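Local coordinates for protein Polyphosphate:AMP phosphotransferase (Pseudomonas aeruginosa PAO1, PDB 3CZP) that transfers phosphate from inorganic polyphosphate to AMP to make ADP, and less efficiently to GMP to make GDP, with magnesium as cofactor, at residues F42-L47 / G101-F106; D263-G268 / W410-K415; S300-F305 / H353-R358; A282-L287 / K481-I486. All coordinates share one frame; numbering follows the deposited sequence.

Interaction 1 lies in the first PPK2 domain, while interactions 2, 3 and 4 gather on the sheet and helices of the second; the centres of interactions 1 and 3 are 29 Å apart. The first is a buried pairing of adjacent parallel strands, carried by backbone hydrogen bonds. The other three are partly buried and have no direct hydrogen bond between their segments. Interactions 2 and 3 reach neighbouring strands of one sheet, 404-412 and 300-307, through leucine and proline contacts from loops. Interaction 4 joins two helices through leucines and charged residues along one side. Interactions 3 and 4 touch, F305 CZ lying 3.7 Å from V482 CG1, so strand and helix share one apolar layer.

Interaction 1. Residues F42-L47 / G101-F106; sequences FPVIIL and GRTGIF
Strands 44-47 and 103-106 run parallel, their axes 4.8 Å apart at an angle of 15°, in the register V44-T103, I45-G104, I46-I105 and L47-F106. Backbone bonds set this register: V44 N donates to R102 O, I46 N to G104 O, and G104 N and F106 N return to V44 O and I46 O. Three of the four run nearly along the C=O axis, F106 N to I46 O at 2.9 Å among them; V44 N instead meets R102 O in the carbonyl plane. Before the strands begin, G101 N reaches F42 O at 2.8 Å from well above the carbonyl plane, and G101 has a positive phi (90°) that suits glycine.

On one face, V44 and T103 lie side by side, with T103 OG1 3.6 Å from V44 CB. The CG1 of I46, anti to its carbonyl carbon (chi1 -54°), carries CD1 obliquely across to T103 CG2 at 3.7 Å, while I105 CG1 runs alongside. On the other face G104 has no side chain, and the F106 ring, its CG anti to the carbonyl carbon, turns back over that position. One ring face receives I45 CG2, 4.1 Å above the plane and offset toward the rim; L47 CD2 approaches F106 CB at 3.8 Å.

Strand 148-155 pairs with the far side of 44-50, while strand 72-76 borders 103-107. Helix 218-238 covers V44 and I46, and F77 meets F106 edge-to-face.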
loop_
_atom_site.group_PDB
_atom_site.type_symbol
_atom_site.label_atom_id
_atom_site.label_comp_id
_atom_site.label_asym_id
_atom_site.label_seq_id
_atom_site.Cartn_x
_atom_site.Cartn_y
_atom_site.Cartn_z
ATOM N N PHE A 42 17.978 5.139 -7.109
ATOM C CA PHE A 42 17.048 5.934 -7.811
ATOM C C PHE A 42 16.137 5.035 -8.653
ATOM O O PHE A 42 16.499 3.910 -9.005
ATOM C CB PHE A 42 17.749 7.011 -8.699
ATOM C CG PHE A 42 18.637 6.427 -9.777
ATOM C CD1 PHE A 42 18.120 6.096 -11.020
ATOM C CD2 PHE A 42 20.002 6.228 -9.550
ATOM C CE1 PHE A 42 18.942 5.548 -12.060
ATOM C CE2 PHE A 42 20.818 5.657 -10.584
ATOM C CZ PHE A 42 20.255 5.297 -11.839
ATOM N N PRO A 43 14.952 5.517 -8.928
ATOM C CA PRO A 43 13.997 4.853 -9.786
ATOM C C PRO A 43 14.193 5.182 -11.230
ATOM O O PRO A 43 14.714 6.253 -11.559
ATOM C CB PRO A 43 12.675 5.461 -9.331
ATOM C CG PRO A 43 12.973 6.801 -8.973
ATOM C CD PRO A 43 14.361 6.717 -8.326
ATOM N N VAL A 44 13.704 4.295 -12.094
ATOM C CA VAL A 44 13.604 4.589 -13.496
ATOM C C VAL A 44 12.147 4.589 -13.936
ATOM O O VAL A 44 11.433 3.682 -13.649
ATOM C CB VAL A 44 14.407 3.586 -14.340
ATOM C CG1 VAL A 44 14.237 3.903 -15.864
ATOM C CG2 VAL A 44 15.820 3.686 -13.954
ATOM N N ILE A 45 11.716 5.691 -14.563
ATOM C CA ILE A 45 10.365 5.785 -15.057
ATOM C C ILE A 45 10.384 6.037 -16.549
ATOM O O ILE A 45 11.079 6.945 -17.021
ATOM C CB ILE A 45 9.563 6.938 -14.351
ATOM C CG1 ILE A 45 9.626 6.722 -12.849
ATOM C CG2 ILE A 45 8.070 7.071 -15.004
ATOM C CD1 ILE A 45 9.188 7.982 -11.991
ATOM N N ILE A 46 9.605 5.250 -17.266
ATOM C CA ILE A 46 9.504 5.328 -18.713
ATOM C C ILE A 46 8.045 5.553 -19.114
ATOM O O ILE A 46 7.207 4.761 -18.810
ATOM C CB ILE A 46 10.036 4.021 -19.405
ATOM C CG1 ILE A 46 11.488 3.671 -18.955
ATOM C CG2 ILE A 46 9.863 4.102 -20.903
ATOM C CD1 ILE A 46 11.946 2.192 -19.355
ATOM N N LEU A 47 7.779 6.698 -19.743
ATOM C CA LEU A 47 6.458 7.022 -20.315
ATOM C C LEU A 47 6.405 6.676 -21.792
ATOM O O LEU A 47 7.345 6.924 -22.546
ATOM C CB LEU A 47 6.110 8.472 -20.095
ATOM C CG LEU A 47 6.333 9.108 -18.695
ATOM C CD1 LEU A 47 5.817 10.581 -18.698
ATOM C CD2 LEU A 47 5.793 8.251 -17.560
ATOM N N GLY A 101 15.885 1.551 -7.531
ATOM C CA GLY A 101 16.455 0.334 -8.005
ATOM C C GLY A 101 15.546 -0.438 -8.948
ATOM O O GLY A 101 15.995 -1.402 -9.530
ATOM N N ARG A 102 14.334 0.046 -9.194
ATOM C CA ARG A 102 13.411 -0.595 -10.139
ATOM C C ARG A 102 12.959 0.340 -11.232
ATOM O O ARG A 102 13.213 1.544 -11.177
ATOM C CB ARG A 102 12.286 -1.214 -9.356
ATOM C CG ARG A 102 12.725 -2.454 -8.659
ATOM C CD ARG A 102 11.584 -3.116 -7.945
ATOM N NE ARG A 102 10.538 -3.494 -8.906
ATOM C CZ ARG A 102 10.320 -4.724 -9.342
ATOM N NH1 ARG A 102 11.002 -5.766 -8.849
ATOM N NH2 ARG A 102 9.387 -4.925 -10.255
ATOM N N THR A 103 12.298 -0.250 -12.235
ATOM C CA THR A 103 11.786 0.421 -13.384
ATOM C C THR A 103 10.275 0.207 -13.433
ATOM O O THR A 103 9.756 -0.899 -13.231
ATOM C CB THR A 103 12.387 -0.137 -14.737
ATOM O OG1 THR A 103 13.798 0.036 -14.743
ATOM C CG2 THR A 103 11.740 0.522 -16.019
ATOM N N GLY A 104 9.614 1.308 -13.767
ATOM C CA GLY A 104 8.181 1.337 -14.000
ATOM C C GLY A 104 7.948 1.897 -15.381
ATOM O O GLY A 104 8.552 2.908 -15.754
ATOM N N ILE A 105 7.077 1.247 -16.148
ATOM C CA ILE A 105 6.753 1.722 -17.511
ATOM C C ILE A 105 5.234 2.031 -17.560
ATOM O O ILE A 105 4.408 1.174 -17.248
ATOM C CB ILE A 105 7.068 0.667 -18.598
ATOM C CG1 ILE A 105 8.544 0.212 -18.525
ATOM C CG2 ILE A 105 6.597 1.225 -20.029
ATOM C CD1 ILE A 105 8.958 -0.791 -19.599
ATOM N N PHE A 106 4.912 3.278 -17.869
ATOM C CA PHE A 106 3.563 3.821 -17.787
ATOM C C PHE A 106 2.969 4.080 -19.161
ATOM O O PHE A 106 3.336 5.034 -19.849
ATOM C CB PHE A 106 3.578 5.158 -17.029
ATOM C CG PHE A 106 3.956 5.043 -15.556
ATOM C CD1 PHE A 106 4.208 3.825 -14.948
ATOM C CD2 PHE A 106 4.031 6.179 -14.771
ATOM C CE1 PHE A 106 4.557 3.771 -13.556
ATOM C CE2 PHE A 106 4.340 6.102 -13.396
ATOM C CZ PHE A 106 4.580 4.915 -12.813
#

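Interaction 2. Residues D263-G268 / W410-K415; sequences DSLDLG and WLAIDK
The loop between helices 260-263 and 273-292 leans on the C-terminal end of strand 404-412, where the chain leaves the parallel sheet of the second PPK2 domain for helix 415-427. Two leucines make the contact. L265 points its CD1 at the methyl of A412, with 3.9 Å between L265 CD1 and A412 CB. L267 straddles the strand end with both methyls: CD2 lies 4.0 Å from A412 O, and CD1 lies 4.0 Å from D414 N. In both leucines CG is anti to the carbonyl carbon, and CD1 of L267 also passes the CB of D414, the two side chains sliding past each other in opposite directions.

The loop is shaped by an Asx turn in which G268 N donates to D266 OD1 at 3.0 Å. D414 is an N-cap: its CG stands between backbone N and carbonyl carbon (chi1 58°), and OD1 accepts from T417 N while OD2 takes N473 ND2. E471 of strand 467-471 also touches both leucines.

With no hydrogen bond across the segments and 167 Å² buried, the joint rests on van der Waals contact; the carboxylate of D414 is committed to its helix and N473, leaving its CB to meet leucine.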
loop_
_atom_site.group_PDB
_atom_site.type_symbol
_atom_site.label_atom_id
_atom_site.label_comp_id
_atom_site.label_asym_id
_atom_site.label_seq_id
_atom_site.Cartn_x
_atom_site.Cartn_y
_atom_site.Cartn_z
ATOM N N ASP A 263 6.584 37.115 16.224
ATOM C CA ASP A 263 6.839 38.081 17.286
ATOM C C ASP A 263 5.621 38.965 17.542
ATOM O O ASP A 263 5.453 39.499 18.640
ATOM C CB ASP A 263 8.054 38.947 16.943
ATOM C CG ASP A 263 9.358 38.178 17.025
ATOM O OD1 ASP A 263 9.487 37.315 17.918
ATOM O OD2 ASP A 263 10.255 38.437 16.194
ATOM N N SER A 264 4.775 39.119 16.529
ATOM C CA SER A 264 3.576 39.951 16.652
ATOM C C SER A 264 2.340 39.248 17.237
ATOM O O SER A 264 1.335 39.903 17.506
ATOM C CB SER A 264 3.225 40.629 15.329
ATOM O OG SER A 264 2.519 39.760 14.460
ATOM N N LEU A 265 2.388 37.938 17.460
ATOM C CA LEU A 265 1.266 37.271 18.151
ATOM C C LEU A 265 1.097 37.738 19.577
ATOM O O LEU A 265 2.076 38.008 20.278
ATOM C CB LEU A 265 1.446 35.759 18.210
ATOM C CG LEU A 265 1.288 35.058 16.876
ATOM C CD1 LEU A 265 1.725 33.618 17.043
ATOM C CD2 LEU A 265 -0.161 35.173 16.460
ATOM N N ASP A 266 -0.155 37.771 20.000
ATOM C CA ASP A 266 -0.493 38.082 21.373
ATOM C C ASP A 266 -0.740 36.757 22.094
ATOM O O ASP A 266 -1.857 36.228 22.148
ATOM C CB ASP A 266 -1.697 39.003 21.411
ATOM C CG ASP A 266 -2.118 39.358 22.805
ATOM O OD1 ASP A 266 -1.502 38.831 23.769
ATOM O OD2 ASP A 266 -3.089 40.140 22.932
ATOM N N LEU A 267 0.331 36.252 22.688
ATOM C CA LEU A 267 0.305 34.966 23.363
ATOM C C LEU A 267 -0.238 35.082 24.785
ATOM O O LEU A 267 -0.246 34.096 25.523
ATOM C CB LEU A 267 1.708 34.376 23.405
ATOM C CG LEU A 267 2.442 34.083 22.105
ATOM C CD1 LEU A 267 3.753 33.432 22.439
ATOM C CD2 LEU A 267 1.616 33.193 21.190
ATOM N N GLY A 268 -0.673 36.292 25.159
ATOM C CA GLY A 268 -1.341 36.563 26.438
ATOM C C GLY A 268 -2.827 36.216 26.430
ATOM O O GLY A 268 -3.474 36.331 27.447
ATOM N N TRP A 410 -0.228 26.135 13.244
ATOM C CA TRP A 410 1.010 26.246 13.946
ATOM C C TRP A 410 0.655 26.668 15.335
ATOM O O TRP A 410 0.198 27.780 15.539
ATOM C CB TRP A 410 1.963 27.291 13.333
ATOM C CG TRP A 410 3.149 27.440 14.187
ATOM C CD1 TRP A 410 3.376 28.413 15.151
ATOM C CD2 TRP A 410 4.248 26.522 14.289
ATOM N NE1 TRP A 410 4.577 28.152 15.811
ATOM C CE2 TRP A 410 5.126 27.011 15.304
ATOM C CE3 TRP A 410 4.573 25.331 13.630
ATOM C CZ2 TRP A 410 6.304 26.356 15.652
ATOM C CZ3 TRP A 410 5.764 24.675 13.991
ATOM C CH2 TRP A 410 6.602 25.177 14.984
ATOM N N LEU A 411 0.835 25.762 16.283
ATOM C CA LEU A 411 0.564 26.074 17.680
ATOM C C LEU A 411 1.807 26.716 18.283
ATOM O O LEU A 411 2.862 26.085 18.417
ATOM C CB LEU A 411 0.128 24.843 18.493
ATOM C CG LEU A 411 -1.385 24.563 18.515
ATOM C CD1 LEU A 411 -1.965 24.374 17.138
ATOM C CD2 LEU A 411 -1.641 23.307 19.412
ATOM N N ALA A 412 1.652 27.976 18.675
ATOM C CA ALA A 412 2.771 28.778 19.156
ATOM C C ALA A 412 2.710 28.912 20.682
ATOM O O ALA A 412 1.668 29.242 21.239
ATOM C CB ALA A 412 2.765 30.149 18.466
ATOM N N ILE A 413 3.838 28.636 21.346
ATOM C CA ILE A 413 3.985 28.911 22.767
ATOM C C ILE A 413 5.318 29.631 22.956
ATOM O O ILE A 413 6.177 29.587 22.047
ATOM C CB ILE A 413 3.931 27.640 23.698
ATOM C CG1 ILE A 413 5.077 26.678 23.446
ATOM C CG2 ILE A 413 2.563 26.910 23.651
ATOM C CD1 ILE A 413 4.942 25.323 24.257
ATOM N N ASP A 414 5.508 30.293 24.107
ATOM C CA ASP A 414 6.808 30.924 24.377
ATOM C C ASP A 414 7.738 29.967 25.121
ATOM O O ASP A 414 7.321 28.852 25.504
ATOM C CB ASP A 414 6.678 32.298 25.039
ATOM C CG ASP A 414 5.922 32.263 26.353
ATOM O OD1 ASP A 414 6.082 31.266 27.080
ATOM O OD2 ASP A 414 5.176 33.245 26.646
ATOM N N LYS A 415 9.004 30.372 25.256
ATOM C CA LYS A 415 10.056 29.491 25.813
ATOM C C LYS A 415 9.763 29.165 27.265
ATOM O O LYS A 415 10.044 28.065 27.745
ATOM C CB LYS A 415 11.439 30.179 25.775
ATOM C CG LYS A 415 11.968 30.606 24.415
ATOM C CD LYS A 415 13.346 31.285 24.573
ATOM C CE LYS A 415 13.704 32.243 23.437
ATOM N NZ LYS A 415 14.999 32.974 23.773
#

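Interaction 3. Residues S300-F305 / H353-R358; sequences SLVAVF and HIPARR
Apolar contact centres on the P355 ring, which comes up against strand 300-305 with its CG and CD atoms. V302 meets it at about a right angle through CG2, 3.6 Å from P355 CD and slightly farther from P355 CG. The valine rotamer makes this possible: CG2 is anti to the carbonyl carbon and beside the backbone N, while CG1 is anti to the N (chi1 173°).

Contacts with polar atoms lie at L301 and S300. The proline ring touches the strand backbone, P355 CG being 3.6 Å from L301 O. The CB of S300 sits 3.3 Å from A356 O and 4.0 Å from R358 N, so the serine packs against the loop backbone through carbon. Its OG occupies the crowded position between the backbone N and the carbonyl carbon (chi1 59°), where it lies 3.8 Å from P355 CG. No hydrogen bond joins the segments here.

The loop's polar links instead run outward: A356 N donates to Q359 OE1, and R357 makes a cation-pi contact with Y402. The backbone pairing of L301 begins just past the loop, at Q359 and T361.

The arrangement is a connecting loop packed against the central strand 300-307 of the sheet: 353-358 connects helix 348-351 to strand 360-364, which then pairs in parallel with 300-307. The sheet order 2-3-1-4-5 fits the P-loop NTPase clan to which PPK2 domains belong.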
loop_
_atom_site.group_PDB
_atom_site.type_symbol
_atom_site.label_atom_id
_atom_site.label_comp_id
_atom_site.label_asym_id
_atom_site.label_seq_id
_atom_site.Cartn_x
_atom_site.Cartn_y
_atom_site.Cartn_z
ATOM N N SER A 300 -13.600 16.437 1.252
ATOM C CA SER A 300 -12.999 15.766 2.383
ATOM C C SER A 300 -12.216 16.829 3.163
ATOM O O SER A 300 -12.166 17.970 2.751
ATOM C CB SER A 300 -12.163 14.551 1.931
ATOM O OG SER A 300 -11.167 14.993 1.066
ATOM N N LEU A 301 -11.635 16.437 4.297
ATOM C CA LEU A 301 -10.961 17.382 5.165
ATOM C C LEU A 301 -9.569 16.878 5.451
ATOM O O LEU A 301 -9.382 15.694 5.696
ATOM C CB LEU A 301 -11.772 17.576 6.458
ATOM C CG LEU A 301 -11.441 18.635 7.519
ATOM C CD1 LEU A 301 -11.521 19.993 6.905
ATOM C CD2 LEU A 301 -12.474 18.526 8.682
ATOM N N VAL A 302 -8.604 17.791 5.377
ATOM C CA VAL A 302 -7.230 17.577 5.900
ATOM C C VAL A 302 -6.908 18.653 6.898
ATOM O O VAL A 302 -6.941 19.849 6.561
ATOM C CB VAL A 302 -6.191 17.544 4.744
ATOM C CG1 VAL A 302 -4.751 17.506 5.285
ATOM C CG2 VAL A 302 -6.459 16.324 3.863
ATOM N N ALA A 303 -6.595 18.226 8.134
ATOM C CA ALA A 303 -6.080 19.101 9.217
ATOM C C ALA A 303 -4.652 18.767 9.527
ATOM O O ALA A 303 -4.326 17.646 9.923
ATOM C CB ALA A 303 -6.942 19.029 10.482
ATOM N N VAL A 304 -3.779 19.734 9.315
ATOM C CA VAL A 304 -2.373 19.597 9.599
ATOM C C VAL A 304 -2.016 20.278 10.922
ATOM O O VAL A 304 -2.402 21.433 11.147
ATOM C CB VAL A 304 -1.539 20.285 8.503
ATOM C CG1 VAL A 304 -0.131 20.544 9.035
ATOM C CG2 VAL A 304 -1.564 19.464 7.149
ATOM N N PHE A 305 -1.291 19.589 11.789
ATOM C CA PHE A 305 -0.828 20.186 13.059
ATOM C C PHE A 305 0.674 20.207 13.212
ATOM O O PHE A 305 1.328 19.166 13.154
ATOM C CB PHE A 305 -1.405 19.418 14.269
ATOM C CG PHE A 305 -2.860 19.626 14.486
ATOM C CD1 PHE A 305 -3.320 20.571 15.421
ATOM C CD2 PHE A 305 -3.790 18.884 13.774
ATOM C CE1 PHE A 305 -4.671 20.747 15.618
ATOM C CE2 PHE A 305 -5.178 19.089 13.932
ATOM C CZ PHE A 305 -5.620 19.981 14.857
ATOM N N HIS A 353 -1.592 8.786 2.393
ATOM C CA HIS A 353 -2.559 9.044 3.430
ATOM C C HIS A 353 -3.661 10.017 3.109
ATOM O O HIS A 353 -4.432 10.351 4.006
ATOM C CB HIS A 353 -1.839 9.581 4.674
ATOM C CG HIS A 353 -1.019 8.553 5.343
ATOM N ND1 HIS A 353 -1.566 7.415 5.877
ATOM C CD2 HIS A 353 0.320 8.459 5.518
ATOM C CE1 HIS A 353 -0.599 6.659 6.364
ATOM N NE2 HIS A 353 0.554 7.284 6.181
ATOM N N ILE A 354 -3.772 10.472 1.867
ATOM C CA ILE A 354 -4.782 11.494 1.536
ATOM C C ILE A 354 -6.155 10.887 1.590
ATOM O O ILE A 354 -6.355 9.790 1.112
ATOM C CB ILE A 354 -4.486 12.096 0.169
ATOM C CG1 ILE A 354 -3.268 13.037 0.295
ATOM C CG2 ILE A 354 -5.727 12.721 -0.472
ATOM C CD1 ILE A 354 -3.536 14.272 1.105
ATOM N N PRO A 355 -7.137 11.610 2.162
ATOM C CA PRO A 355 -8.460 10.993 2.300
ATOM C C PRO A 355 -9.258 10.838 1.008
ATOM O O PRO A 355 -9.149 11.649 0.092
ATOM C CB PRO A 355 -9.163 11.914 3.323
ATOM C CG PRO A 355 -8.488 13.233 3.154
ATOM C CD PRO A 355 -7.067 12.937 2.804
ATOM N N ALA A 356 -10.019 9.760 0.913
ATOM C CA ALA A 356 -11.083 9.675 -0.069
ATOM C C ALA A 356 -12.178 10.726 0.234
ATOM O O ALA A 356 -12.245 11.281 1.327
ATOM C CB ALA A 356 -11.666 8.317 -0.064
ATOM N N ARG A 357 -13.079 10.924 -0.704
ATOM C CA ARG A 357 -14.225 11.790 -0.469
ATOM C C ARG A 357 -14.991 11.358 0.779
ATOM O O ARG A 357 -15.183 10.180 1.034
ATOM C CB ARG A 357 -15.188 11.762 -1.644
ATOM C CG ARG A 357 -14.654 12.498 -2.867
ATOM C CD ARG A 357 -15.390 13.811 -3.048
ATOM N NE ARG A 357 -14.896 14.494 -4.236
ATOM C CZ ARG A 357 -15.569 14.673 -5.370
ATOM N NH1 ARG A 357 -16.842 14.256 -5.512
ATOM N NH2 ARG A 357 -14.949 15.312 -6.369
ATOM N N ARG A 358 -15.448 12.361 1.517
ATOM C CA ARG A 358 -16.205 12.211 2.744
ATOM C C ARG A 358 -15.362 11.813 3.935
ATOM O O ARG A 358 -15.907 11.624 4.968
ATOM C CB ARG A 358 -17.355 11.232 2.571
ATOM C CG ARG A 358 -18.563 11.628 3.376
ATOM C CD ARG A 358 -19.737 10.909 2.815
ATOM N NE ARG A 358 -20.800 10.811 3.801
ATOM C CZ ARG A 358 -21.441 9.683 4.097
ATOM N NH1 ARG A 358 -21.125 8.535 3.472
ATOM N NH2 ARG A 358 -22.408 9.700 5.010
#

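Interaction 4. Residues A282-L287 / K481-I486; sequences AEQARL and KVLRTI
E283 and L483 meet where the helices come nearest, with E283 CB 3.8 Å from L483 CB and 6.1 Å between their CA atoms. L483, its CG anti to the carbonyl carbon, spreads its methyls over helix segment 282-287: CD1 reaches Q284 CG at 3.8 Å, and CD2 faces L287 CD2, the two leucines crossing at about a right angle. L287, with CG anti to the backbone N, sends its other methyl on to I486, so that L287 CD1 and I486 CG2 are 3.8 Å apart.

Along one side the contact is charged. E283, bent at chi2 (-66°), brings its carboxylate obliquely alongside R484, with E283 OE1 3.5 Å from R484 CA. The ion pair itself is long, 3.9 Å from E283 OE2 to R484 NE; a water bridges the groups by donating to E283 OE2 and accepting from R484 NH1.

A second shell fixes the carboxylate. R286, extended from CG to NE, brings NH1 to the syn lone pair of E283 OE1 in a 3.0 Å salt bridge, bent and tilted somewhat out of the guanidinium plane, and N487 ND2 donates to that same oxygen. R286 is held in turn by E491 and D488, and R484 NH1 by Q279. The carboxylates of E283, E491 and D488 probably offset the closeness of the two like-charged guanidinium groups.

The axes of segments 282-287 and 481-486 approach to 9.2 Å and cross at 30°; they belong to helices 273-292 and 475-496. Helix 313-321 borders the leucine side through V320, and F409 of strand 404-412 lies beneath V482 and I486.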
loop_
_atom_site.group_PDB
_atom_site.type_symbol
_atom_site.label_atom_id
_atom_site.label_comp_id
_atom_site.label_asym_id
_atom_site.label_seq_id
_atom_site.Cartn_x
_atom_site.Cartn_y
_atom_site.Cartn_z
ATOM N N ALA A 282 -20.163 24.183 21.929
ATOM C CA ALA A 282 -20.790 24.755 20.731
ATOM C C ALA A 282 -20.014 24.350 19.477
ATOM O O ALA A 282 -20.598 23.919 18.471
ATOM C CB ALA A 282 -20.890 26.297 20.837
ATOM N N GLU A 283 -18.697 24.468 19.533
ATOM C CA GLU A 283 -17.887 24.191 18.326
ATOM C C GLU A 283 -17.802 22.698 17.937
ATOM O O GLU A 283 -17.793 22.361 16.732
ATOM C CB GLU A 283 -16.482 24.844 18.454
ATOM C CG GLU A 283 -16.603 26.422 18.573
ATOM C CD GLU A 283 -17.139 27.100 17.320
ATOM O OE1 GLU A 283 -16.867 26.595 16.226
ATOM O OE2 GLU A 283 -17.827 28.132 17.402
ATOM N N GLN A 284 -17.767 21.824 18.943
ATOM C CA GLN A 284 -17.855 20.384 18.730
ATOM C C GLN A 284 -19.191 19.989 18.051
ATOM O O GLN A 284 -19.175 19.228 17.063
ATOM C CB GLN A 284 -17.631 19.648 20.042
ATOM C CG GLN A 284 -16.179 19.752 20.541
ATOM C CD GLN A 284 -15.976 19.104 21.889
ATOM O OE1 GLN A 284 -16.884 19.100 22.727
ATOM N NE2 GLN A 284 -14.779 18.531 22.106
ATOM N N ALA A 285 -20.315 20.543 18.519
ATOM C CA ALA A 285 -21.642 20.331 17.878
ATOM C C ALA A 285 -21.683 20.852 16.440
ATOM O O ALA A 285 -22.310 20.239 15.537
ATOM C CB ALA A 285 -22.755 21.002 18.727
ATOM N N ARG A 286 -21.029 21.999 16.226
ATOM C CA ARG A 286 -21.013 22.656 14.914
ATOM C C ARG A 286 -20.225 21.769 13.966
ATOM O O ARG A 286 -20.680 21.492 12.866
ATOM C CB ARG A 286 -20.367 24.044 15.025
ATOM C CG ARG A 286 -20.453 24.900 13.776
ATOM C CD ARG A 286 -19.826 26.232 14.048
ATOM N NE ARG A 286 -19.456 26.957 12.835
ATOM C CZ ARG A 286 -18.482 27.861 12.783
ATOM N NH1 ARG A 286 -17.742 28.130 13.854
ATOM N NH2 ARG A 286 -18.212 28.482 11.650
ATOM N N LEU A 287 -19.072 21.277 14.419
ATOM C CA LEU A 287 -18.263 20.351 13.597
ATOM C C LEU A 287 -19.032 19.076 13.289
ATOM O O LEU A 287 -19.058 18.668 12.152
ATOM C CB LEU A 287 -16.918 19.986 14.241
ATOM C CG LEU A 287 -16.074 18.947 13.442
ATOM C CD1 LEU A 287 -15.699 19.509 12.083
ATOM C CD2 LEU A 287 -14.847 18.544 14.176
ATOM N N LYS A 481 -10.079 27.690 19.272
ATOM C CA LYS A 481 -9.624 28.283 18.015
ATOM C C LYS A 481 -9.399 27.223 16.894
ATOM O O LYS A 481 -9.802 27.417 15.742
ATOM C CB LYS A 481 -8.363 29.106 18.275
ATOM C CG LYS A 481 -7.761 29.710 17.054
ATOM C CD LYS A 481 -6.733 30.758 17.369
ATOM C CE LYS A 481 -6.323 31.551 16.095
ATOM N NZ LYS A 481 -5.705 32.872 16.412
ATOM N N VAL A 482 -8.837 26.077 17.261
ATOM C CA VAL A 482 -8.615 24.981 16.314
ATOM C C VAL A 482 -9.956 24.502 15.768
ATOM O O VAL A 482 -10.160 24.412 14.546
ATOM C CB VAL A 482 -7.819 23.791 16.989
ATOM C CG1 VAL A 482 -7.962 22.535 16.177
ATOM C CG2 VAL A 482 -6.311 24.148 17.170
ATOM N N LEU A 483 -10.882 24.224 16.679
ATOM C CA LEU A 483 -12.200 23.756 16.276
ATOM C C LEU A 483 -12.890 24.844 15.432
ATOM O O LEU A 483 -13.367 24.563 14.342
ATOM C CB LEU A 483 -13.056 23.388 17.487
ATOM C CG LEU A 483 -12.955 21.951 18.028
ATOM C CD1 LEU A 483 -13.254 21.978 19.506
ATOM C CD2 LEU A 483 -13.907 21.008 17.311
ATOM N N ARG A 484 -12.887 26.085 15.906
ATOM C CA ARG A 484 -13.592 27.149 15.170
ATOM C C ARG A 484 -13.067 27.331 13.736
ATOM O O ARG A 484 -13.839 27.566 12.820
ATOM C CB ARG A 484 -13.476 28.445 15.881
ATOM C CG ARG A 484 -14.413 29.520 15.377
ATOM C CD ARG A 484 -14.259 30.764 16.221
ATOM N NE ARG A 484 -14.915 30.704 17.519
ATOM C CZ ARG A 484 -14.309 30.806 18.714
ATOM N NH1 ARG A 484 -15.039 30.789 19.819
ATOM N NH2 ARG A 484 -12.976 30.869 18.818
ATOM N N THR A 485 -11.750 27.229 13.573
ATOM C CA THR A 485 -11.121 27.343 12.273
ATOM C C THR A 485 -11.532 26.239 11.314
ATOM O O THR A 485 -11.839 26.493 10.124
ATOM C CB THR A 485 -9.595 27.331 12.364
ATOM O OG1 THR A 485 -9.136 28.377 13.229
ATOM C CG2 THR A 485 -8.982 27.516 10.948
ATOM N N ILE A 486 -11.468 25.010 11.785
ATOM C CA ILE A 486 -11.961 23.893 11.008
ATOM C C ILE A 486 -13.380 24.181 10.522
ATOM O O ILE A 486 -13.638 24.125 9.339
ATOM C CB ILE A 486 -11.873 22.565 11.783
ATOM C CG1 ILE A 486 -10.390 22.175 11.965
ATOM C CG2 ILE A 486 -12.567 21.417 11.060
ATOM C CD1 ILE A 486 -10.237 21.043 12.931
HETATM O O HOH W 1 -17.608 29.413 19.861
#